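PDB 6HKE: possible TctC subunit of the Tripartite Tricarboxylate Transport(TTT) Family from Rhodopseudomonas palustris, which probably serves as the periplasmic binding protein that captures malate, both enantiomers of which it binds, for uptake by a tripartite tricarboxylate transporter. Local coordinates for residues A[36-41]-A[262-268]; A[157-162]-A[230-235]. The protein carries 2 engineered substitutions. All blocks are in the same frame, centred on the assembly; numbering follows the deposited sequence.

Contact 1: residues A[36-41]-A[262-268]; sequences LITAEM and ALDQSDV
Glu40 and Ala262 meet where helix 29-45 packs against the bend between helices 249-263 and 266-274, within a periplasmic binding protein fold of the type II class. Their CA atoms are 5.0 Å apart, a closeness that the small methyl of Ala262 permits. Followed outward, Glu40 starts as a greasy chain: its CB rests on Ala262 CB at 3.7 Å, and its CG lies 3.5 Å from Val268 CG2, the two side chains sliding past each other in opposite directions. The chain then bends at chi2 (-73°), which brings the carboxylate across the CB and CG of Gln265, with Glu40 CD 3.5 Å from Gln265 CG. OE2 meets Gln265 CB and CG, while OE1 turns back to a salt bridge with Lys43 on its own helix. Asp267 OD2 stands 5.0 Å from Glu40 OE2; the two like charges may disfavour each other mildly, an effect that Lys43, and more weakly Arg271 at Asp267 OD2, would probably offset.

One turn back, Ile37 divides its branches: CG2 goes to Ala262 CB, whereas CD1 reaches Leu263 CD2 at 3.8 Å and CG1 faces Val268 CG1. Gln265, at the N-cap position just before helix 266-274, precedes the turn from which Val268 faces helix 29-45. Leu36 finishes the row, with its CD1 4.0 Å from Val268 CG2 and its backbone O 3.7 Å from that same methyl.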
ATOM      1  N   LEU A  36       2.603  -5.304 -12.862  1.00 25.42           N
ATOM      2  CA  LEU A  36       1.476  -6.044 -13.476  1.00 25.51           C
ATOM      3  C   LEU A  36       0.672  -5.089 -14.363  1.00 26.00           C
ATOM      4  O   LEU A  36       0.346  -5.473 -15.509  1.00 27.34           O
ATOM      5  CB  LEU A  36       0.635  -6.636 -12.342  1.00 25.30           C
ATOM      6  CG  LEU A  36      -0.679  -7.272 -12.772  1.00 27.96           C
ATOM      7  CD1 LEU A  36      -0.418  -8.379 -13.787  1.00 28.54           C
ATOM      8  CD2 LEU A  36      -1.443  -7.792 -11.556  1.00 28.52           C
ATOM      9  N   ILE A  37       0.378  -3.874 -13.882  1.00 25.41           N
ATOM     10  CA  ILE A  37      -0.486  -2.929 -14.642  1.00 25.98           C
ATOM     11  C   ILE A  37       0.328  -2.205 -15.733  1.00 24.99           C
ATOM     12  O   ILE A  37      -0.141  -2.156 -16.906  1.00 20.98           O
ATOM     13  CB  ILE A  37      -1.250  -1.984 -13.699  1.00 25.78           C
ATOM     14  CG1 ILE A  37      -2.271  -2.776 -12.881  1.00 28.35           C
ATOM     15  CG2 ILE A  37      -1.924  -0.892 -14.494  1.00 25.48           C
ATOM     16  CD1 ILE A  37      -2.784  -2.075 -11.666  1.00 29.39           C
ATOM     17  N   THR A  38       1.513  -1.698 -15.402  1.00 24.68           N
ATOM     18  CA  THR A  38       2.337  -0.878 -16.330  1.00 26.06           C
ATOM     19  C   THR A  38       2.744  -1.690 -17.565  1.00 25.87           C
ATOM     20  O   THR A  38       2.755  -1.070 -18.652  1.00 24.59           O
ATOM     21  CB  THR A  38       3.535  -0.235 -15.625  1.00 26.29           C
ATOM     22  OG1 THR A  38       4.378  -1.259 -15.084  1.00 24.45           O
ATOM     23  CG2 THR A  38       3.061   0.733 -14.558  1.00 26.92           C
ATOM     24  N   ALA A  39       3.046  -2.990 -17.437  1.00 24.78           N
ATOM     25  CA  ALA A  39       3.372  -3.848 -18.611  1.00 26.48           C
ATOM     26  C   ALA A  39       2.205  -3.829 -19.609  1.00 26.88           C
ATOM     27  O   ALA A  39       2.466  -3.625 -20.814  1.00 28.86           O
ATOM     28  CB  ALA A  39       3.730  -5.256 -18.206  1.00 26.35           C
ATOM     29  N   GLU A  40       0.958  -3.940 -19.144  1.00 25.51           N
ATOM     30  CA  GLU A  40      -0.219  -3.943 -20.056  1.00 26.46           C
ATOM     31  C   GLU A  40      -0.424  -2.537 -20.620  1.00 25.87           C
ATOM     32  O   GLU A  40      -0.821  -2.444 -21.782  1.00 27.77           O
ATOM     33  CB  GLU A  40      -1.459  -4.489 -19.349  1.00 27.16           C
ATOM     34  CG  GLU A  40      -1.395  -5.992 -19.089  1.00 31.55           C
ATOM     35  CD  GLU A  40      -1.574  -6.901 -20.301  1.00 35.76           C
ATOM     36  OE1 GLU A  40      -1.258  -6.461 -21.416  1.00 42.74           O
ATOM     37  OE2 GLU A  40      -2.050  -8.049 -20.132  1.00 43.28           O
ATOM     38  N   MET A  41      -0.102  -1.490 -19.849  1.00 26.34           N
ATOM     39  CA  MET A  41      -0.284  -0.065 -20.243  1.00 26.11           C
ATOM     40  C   MET A  41       0.477   0.239 -21.546  1.00 26.41           C
ATOM     41  O   MET A  41      -0.030   1.042 -22.342  1.00 23.75           O
ATOM     42  CB  MET A  41       0.178   0.885 -19.135  1.00 27.41           C
ATOM     43  CG  MET A  41      -0.883   1.143 -18.074  1.00 28.96           C
ATOM     44  SD  MET A  41      -0.246   2.027 -16.604  1.00 31.58           S
ATOM     45  CE  MET A  41      -0.116   3.700 -17.232  1.00 29.43           C
ATOM     46  N   ALA A 262      -5.659  -1.580 -19.330  1.00 24.97           N
ATOM     47  CA  ALA A 262      -4.768  -2.541 -18.632  1.00 22.11           C
ATOM     48  C   ALA A 262      -5.566  -3.338 -17.584  1.00 22.26           C
ATOM     49  O   ALA A 262      -5.422  -4.591 -17.515  1.00 21.07           O
ATOM     50  CB  ALA A 262      -3.603  -1.821 -17.991  1.00 20.89           C
ATOM     51  N   LEU A 263      -6.349  -2.637 -16.769  1.00 21.43           N
ATOM     52  CA  LEU A 263      -7.243  -3.231 -15.742  1.00 22.41           C
ATOM     53  C   LEU A 263      -8.252  -4.198 -16.396  1.00 23.80           C
ATOM     54  O   LEU A 263      -8.636  -5.158 -15.733  1.00 22.46           O
ATOM     55  CB  LEU A 263      -7.954  -2.087 -15.012  1.00 21.72           C
ATOM     56  CG  LEU A 263      -7.054  -1.241 -14.122  1.00 20.79           C
ATOM     57  CD1 LEU A 263      -7.849  -0.130 -13.464  1.00 20.40           C
ATOM     58  CD2 LEU A 263      -6.354  -2.112 -13.089  1.00 20.57           C
ATOM     59  N   ASP A 264      -8.628  -3.972 -17.658  1.00 26.49           N
ATOM     60  CA  ASP A 264      -9.573  -4.832 -18.426  1.00 28.76           C
ATOM     61  C   ASP A 264      -8.902  -6.106 -18.943  1.00 28.24           C
ATOM     62  O   ASP A 264      -9.646  -6.982 -19.367  1.00 29.07           O
ATOM     63  CB  ASP A 264     -10.131  -4.107 -19.651  1.00 30.43           C
ATOM     64  CG  ASP A 264     -11.029  -2.951 -19.288  1.00 29.74           C
ATOM     65  OD1 ASP A 264     -11.623  -3.002 -18.176  1.00 29.76           O
ATOM     66  OD2 ASP A 264     -11.102  -2.010 -20.105  1.00 31.96           O
ATOM     67  N   GLN A 265      -7.568  -6.192 -18.964  1.00 27.79           N
ATOM     68  CA  GLN A 265      -6.859  -7.405 -19.442  1.00 28.59           C
ATOM     69  C   GLN A 265      -7.132  -8.558 -18.472  1.00 29.95           C
ATOM     70  O   GLN A 265      -7.018  -8.360 -17.262  1.00 29.10           O
ATOM     71  CB  GLN A 265      -5.356  -7.191 -19.560  1.00 30.66           C
ATOM     72  CG  GLN A 265      -4.956  -6.210 -20.644  1.00 33.96           C
ATOM     73  CD  GLN A 265      -5.714  -6.507 -21.909  1.00 35.19           C
ATOM     74  OE1 GLN A 265      -6.675  -5.817 -22.243  1.00 42.56           O
ATOM     75  NE2 GLN A 265      -5.329  -7.577 -22.577  1.00 36.54           N
ATOM     76  N   SER A 266      -7.486  -9.721 -19.009  1.00 30.27           N
ATOM     77  CA  SER A 266      -7.762 -10.950 -18.238  1.00 32.42           C
ATOM     78  C   SER A 266      -6.607 -11.229 -17.277  1.00 33.27           C
ATOM     79  O   SER A 266      -6.884 -11.581 -16.117  1.00 30.44           O
ATOM     80  CB  SER A 266      -7.976 -12.122 -19.129  1.00 33.39           C
ATOM     81  OG  SER A 266      -8.425 -13.214 -18.346  1.00 36.10           O
ATOM     82  N   ASP A 267      -5.379 -11.084 -17.770  1.00 33.34           N
ATOM     83  CA  ASP A 267      -4.130 -11.409 -17.043  1.00 36.93           C
ATOM     84  C   ASP A 267      -4.064 -10.572 -15.770  1.00 37.43           C
ATOM     85  O   ASP A 267      -3.691 -11.119 -14.717  1.00 40.13           O
ATOM     86  CB  ASP A 267      -2.898 -11.114 -17.888  1.00 42.74           C
ATOM     87  CG  ASP A 267      -1.724 -11.961 -17.457  1.00 50.62           C
ATOM     88  OD1 ASP A 267      -1.730 -13.153 -17.816  1.00 55.94           O
ATOM     89  OD2 ASP A 267      -0.848 -11.435 -16.719  1.00 55.38           O
ATOM     90  N   VAL A 268      -4.414  -9.292 -15.882  1.00 32.07           N
ATOM     91  CA  VAL A 268      -4.358  -8.300 -14.770  1.00 30.80           C
ATOM     92  C   VAL A 268      -5.501  -8.581 -13.780  1.00 29.25           C
ATOM     93  O   VAL A 268      -5.186  -8.643 -12.585  1.00 25.31           O
ATOM     94  CB  VAL A 268      -4.354  -6.854 -15.321  1.00 29.88           C
ATOM     95  CG1 VAL A 268      -4.492  -5.791 -14.249  1.00 28.58           C
ATOM     96  CG2 VAL A 268      -3.088  -6.608 -16.112  1.00 30.19           C
TER

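Contact 2: residues A[157-162]-A[230-235]; sequences LLNRLL and LPGFQV
A type I beta turn, Leu230 to Phe233, packs here on the last turns of helix 150-162, the helix whose N-terminal end carries the malate-binding residues Val150 and Ser151. The turn is closed by its own backbone bond, Phe233 N to Leu230 O, and sets Leu230 and Phe233 against a row of leucines. Leu158 carries most of the ring contact. Its CD1 sits over one face of Phe233, 4.0 Å from the ring centroid and only 4° off the normal, a CH-pi contact, while its CB meets ring atom CE1 at 3.6 Å. With CG of Phe233 swung anti to the backbone N (chi1 -173°), the ring is carried in beside the helix, where Cys190 and Ala211 also touch it.

Leu230 offers one methyl to several neighbours: its CD2 lies 3.9 Å from Leu158 CD1 and also touches Leu162 CD2 and Leu161 CB. Leu161 CD1 presses on the turn's backbone, 3.5 Å from Phe233 N and close to Gly232 C, and on Phe233 CB. Further along, Leu157 CD2 meets Val235 CG2 at 3.9 Å. Were Phe233 cut back to an alanine, Leu158 CD1 would probably lose the ring face it rests on and a gap would open beside it. With neither a charge nor a polar bond joining the two segments, the fit of methyls, ring and turn backbone is consistent with an association held mainly by close apolar packing.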
ATOM      1  N   LEU A 157      -1.938   2.353  13.940  1.00 27.20           N
ATOM      2  CA  LEU A 157      -3.385   2.356  14.237  1.00 26.67           C
ATOM      3  C   LEU A 157      -3.689   1.215  15.207  1.00 28.24           C
ATOM      4  O   LEU A 157      -4.339   1.468  16.244  1.00 27.67           O
ATOM      5  CB  LEU A 157      -4.202   2.193  12.959  1.00 26.23           C
ATOM      6  CG  LEU A 157      -5.708   2.132  13.205  1.00 25.77           C
ATOM      7  CD1 LEU A 157      -6.171   3.315  14.052  1.00 24.94           C
ATOM      8  CD2 LEU A 157      -6.470   2.087  11.898  1.00 26.63           C
ATOM      9  N   LEU A 158      -3.241   0.003  14.864  1.00 27.60           N
ATOM     10  CA  LEU A 158      -3.416  -1.211  15.699  1.00 29.13           C
ATOM     11  C   LEU A 158      -2.805  -0.982  17.093  1.00 28.17           C
ATOM     12  O   LEU A 158      -3.527  -1.158  18.086  1.00 27.89           O
ATOM     13  CB  LEU A 158      -2.782  -2.392  14.960  1.00 30.04           C
ATOM     14  CG  LEU A 158      -2.783  -3.724  15.702  1.00 29.51           C
ATOM     15  CD1 LEU A 158      -4.175  -4.318  15.779  1.00 29.39           C
ATOM     16  CD2 LEU A 158      -1.836  -4.685  15.014  1.00 31.80           C
ATOM     17  N   ASN A 159      -1.539  -0.577  17.176  1.00 30.03           N
ATOM     18  CA  ASN A 159      -0.828  -0.397  18.469  1.00 32.54           C
ATOM     19  C   ASN A 159      -1.527   0.668  19.331  1.00 34.60           C
ATOM     20  O   ASN A 159      -1.599   0.457  20.556  1.00 34.71           O
ATOM     21  CB  ASN A 159       0.652  -0.091  18.256  1.00 32.59           C
ATOM     22  CG  ASN A 159       1.395  -1.280  17.700  1.00 33.43           C
ATOM     23  OD1 ASN A 159       0.857  -2.384  17.598  1.00 37.09           O
ATOM     24  ND2 ASN A 159       2.634  -1.056  17.324  1.00 35.06           N
ATOM     25  N   ARG A 160      -2.048   1.747  18.740  1.00 37.94           N
ATOM     26  CA  ARG A 160      -2.800   2.808  19.477  1.00 40.40           C
ATOM     27  C   ARG A 160      -4.163   2.295  19.948  1.00 39.92           C
ATOM     28  O   ARG A 160      -4.610   2.732  21.020  1.00 40.29           O
ATOM     29  CB  ARG A 160      -3.030   4.050  18.620  1.00 44.18           C
ATOM     30  CG  ARG A 160      -1.879   5.033  18.736  1.00 48.60           C
ATOM     31  CD  ARG A 160      -2.028   6.212  17.806  1.00 52.86           C
ATOM     32  NE  ARG A 160      -0.731   6.864  17.680  1.00 56.23           N
ATOM     33  CZ  ARG A 160      -0.497   8.156  17.858  1.00 55.36           C
ATOM     34  NH1 ARG A 160      -1.479   8.991  18.163  1.00 55.70           N
ATOM     35  NH2 ARG A 160       0.734   8.609  17.701  1.00 53.70           N
ATOM     36  N   LEU A 161      -4.814   1.446  19.155  1.00 37.57           N
ATOM     37  CA  LEU A 161      -6.092   0.810  19.532  1.00 36.35           C
ATOM     38  C   LEU A 161      -5.847  -0.109  20.732  1.00 37.36           C
ATOM     39  O   LEU A 161      -6.656  -0.054  21.673  1.00 41.53           O
ATOM     40  CB  LEU A 161      -6.657   0.063  18.318  1.00 36.04           C
ATOM     41  CG  LEU A 161      -7.326   0.960  17.280  1.00 33.94           C
ATOM     42  CD1 LEU A 161      -7.728   0.171  16.047  1.00 33.64           C
ATOM     43  CD2 LEU A 161      -8.530   1.673  17.880  1.00 34.51           C
ATOM     44  N   LEU A 162      -4.757  -0.884  20.710  1.00 36.27           N
ATOM     45  CA  LEU A 162      -4.423  -1.881  21.763  1.00 37.04           C
ATOM     46  C   LEU A 162      -3.601  -1.230  22.881  1.00 38.89           C
ATOM     47  O   LEU A 162      -3.324  -1.914  23.868  1.00 42.55           O
ATOM     48  CB  LEU A 162      -3.632  -3.036  21.142  1.00 36.12           C
ATOM     49  CG  LEU A 162      -4.362  -3.917  20.135  1.00 33.30           C
ATOM     50  CD1 LEU A 162      -3.423  -4.995  19.638  1.00 33.98           C
ATOM     51  CD2 LEU A 162      -5.604  -4.548  20.730  1.00 34.62           C
ATOM     52  N   LEU A 230     -12.167  -5.548  17.671  1.00 34.03           N
ATOM     53  CA  LEU A 230     -11.439  -4.273  17.426  1.00 32.33           C
ATOM     54  C   LEU A 230     -11.960  -3.611  16.155  1.00 29.87           C
ATOM     55  O   LEU A 230     -11.249  -3.511  15.158  1.00 27.83           O
ATOM     56  CB  LEU A 230      -9.932  -4.561  17.363  1.00 34.12           C
ATOM     57  CG  LEU A 230      -9.031  -3.403  17.797  1.00 34.23           C
ATOM     58  CD1 LEU A 230      -9.181  -3.121  19.290  1.00 33.49           C
ATOM     59  CD2 LEU A 230      -7.581  -3.705  17.469  1.00 35.75           C
ATOM     60  N   PRO A 231     -13.223  -3.130  16.148  1.00 29.96           N
ATOM     61  CA  PRO A 231     -13.831  -2.601  14.927  1.00 29.77           C
ATOM     62  C   PRO A 231     -13.135  -1.333  14.399  1.00 30.08           C
ATOM     63  O   PRO A 231     -13.273  -1.049  13.229  1.00 30.49           O
ATOM     64  CB  PRO A 231     -15.290  -2.346  15.350  1.00 29.71           C
ATOM     65  CG  PRO A 231     -15.212  -2.111  16.841  1.00 28.67           C
ATOM     66  CD  PRO A 231     -14.136  -3.070  17.306  1.00 29.70           C
ATOM     67  N   GLY A 232     -12.365  -0.632  15.237  1.00 30.38           N
ATOM     68  CA  GLY A 232     -11.594   0.549  14.806  1.00 30.85           C
ATOM     69  C   GLY A 232     -10.493   0.184  13.820  1.00 31.70           C
ATOM     70  O   GLY A 232      -9.961   1.087  13.172  1.00 27.08           O
ATOM     71  N   PHE A 233     -10.094  -1.089  13.748  1.00 32.62           N
ATOM     72  CA  PHE A 233      -8.950  -1.513  12.904  1.00 30.85           C
ATOM     73  C   PHE A 233      -9.461  -1.844  11.498  1.00 30.61           C
ATOM     74  O   PHE A 233      -9.663  -3.021  11.215  1.00 32.28           O
ATOM     75  CB  PHE A 233      -8.191  -2.649  13.589  1.00 29.13           C
ATOM     76  CG  PHE A 233      -6.922  -3.026  12.875  1.00 27.34           C
ATOM     77  CD1 PHE A 233      -5.962  -2.071  12.605  1.00 26.80           C
ATOM     78  CD2 PHE A 233      -6.705  -4.325  12.453  1.00 27.54           C
ATOM     79  CE1 PHE A 233      -4.804  -2.415  11.930  1.00 28.73           C
ATOM     80  CE2 PHE A 233      -5.537  -4.672  11.796  1.00 27.41           C
ATOM     81  CZ  PHE A 233      -4.589  -3.714  11.532  1.00 27.83           C
ATOM     82  N   GLN A 234      -9.711  -0.809  10.683  1.00 34.31           N
ATOM     83  CA  GLN A 234     -10.130  -0.906   9.255  1.00 35.42           C
ATOM     84  C   GLN A 234      -9.205  -0.031   8.411  1.00 31.32           C
ATOM     85  O   GLN A 234      -9.218   1.180   8.568  1.00 32.32           O
ATOM     86  CB  GLN A 234     -11.581  -0.485   8.993  1.00 38.73           C
ATOM     87  CG  GLN A 234     -12.575  -1.145   9.938  1.00 46.47           C
ATOM     88  CD  GLN A 234     -13.796  -1.694   9.241  1.00 49.15           C
ATOM     89  OE1 GLN A 234     -14.281  -1.125   8.259  1.00 52.02           O
ATOM     90  NE2 GLN A 234     -14.298  -2.807   9.761  1.00 43.64           N
ATOM     91  N   VAL A 235      -8.469  -0.664   7.512  1.00 27.73           N
ATOM     92  CA  VAL A 235      -7.510   0.001   6.603  1.00 27.48           C
ATOM     93  C   VAL A 235      -7.785  -0.555   5.204  1.00 27.02           C
ATOM     94  O   VAL A 235      -7.586  -1.775   4.975  1.00 29.47           O
ATOM     95  CB  VAL A 235      -6.059  -0.204   7.080  1.00 27.33           C
ATOM     96  CG1 VAL A 235      -5.070   0.483   6.163  1.00 27.14           C
ATOM     97  CG2 VAL A 235      -5.857   0.272   8.512  1.00 27.03           C
TER

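Contact 1 and contact 2 lie on opposite sides of the chain's centre, their own centres about 33 Å apart and their nearest atoms about 17 Å, and they share no helix or strand. Contact 1 (36-41 with 262-268) is the more buried, yet adds to its apolar packing the carboxylate of partly exposed Glu40, paired with Lys43; contact 2 (157-162 with 230-235), partly buried with Gly232 exposed, is made of leucines, a valine and a ring. One joins helix to helix bend, the other helix to loop. Contact 2 is nested in sequence within the loop that contact 1 closes. It also comes nearer to malate: Val235's side chain is about 9 Å from the ligand, Leu36's about 13 Å.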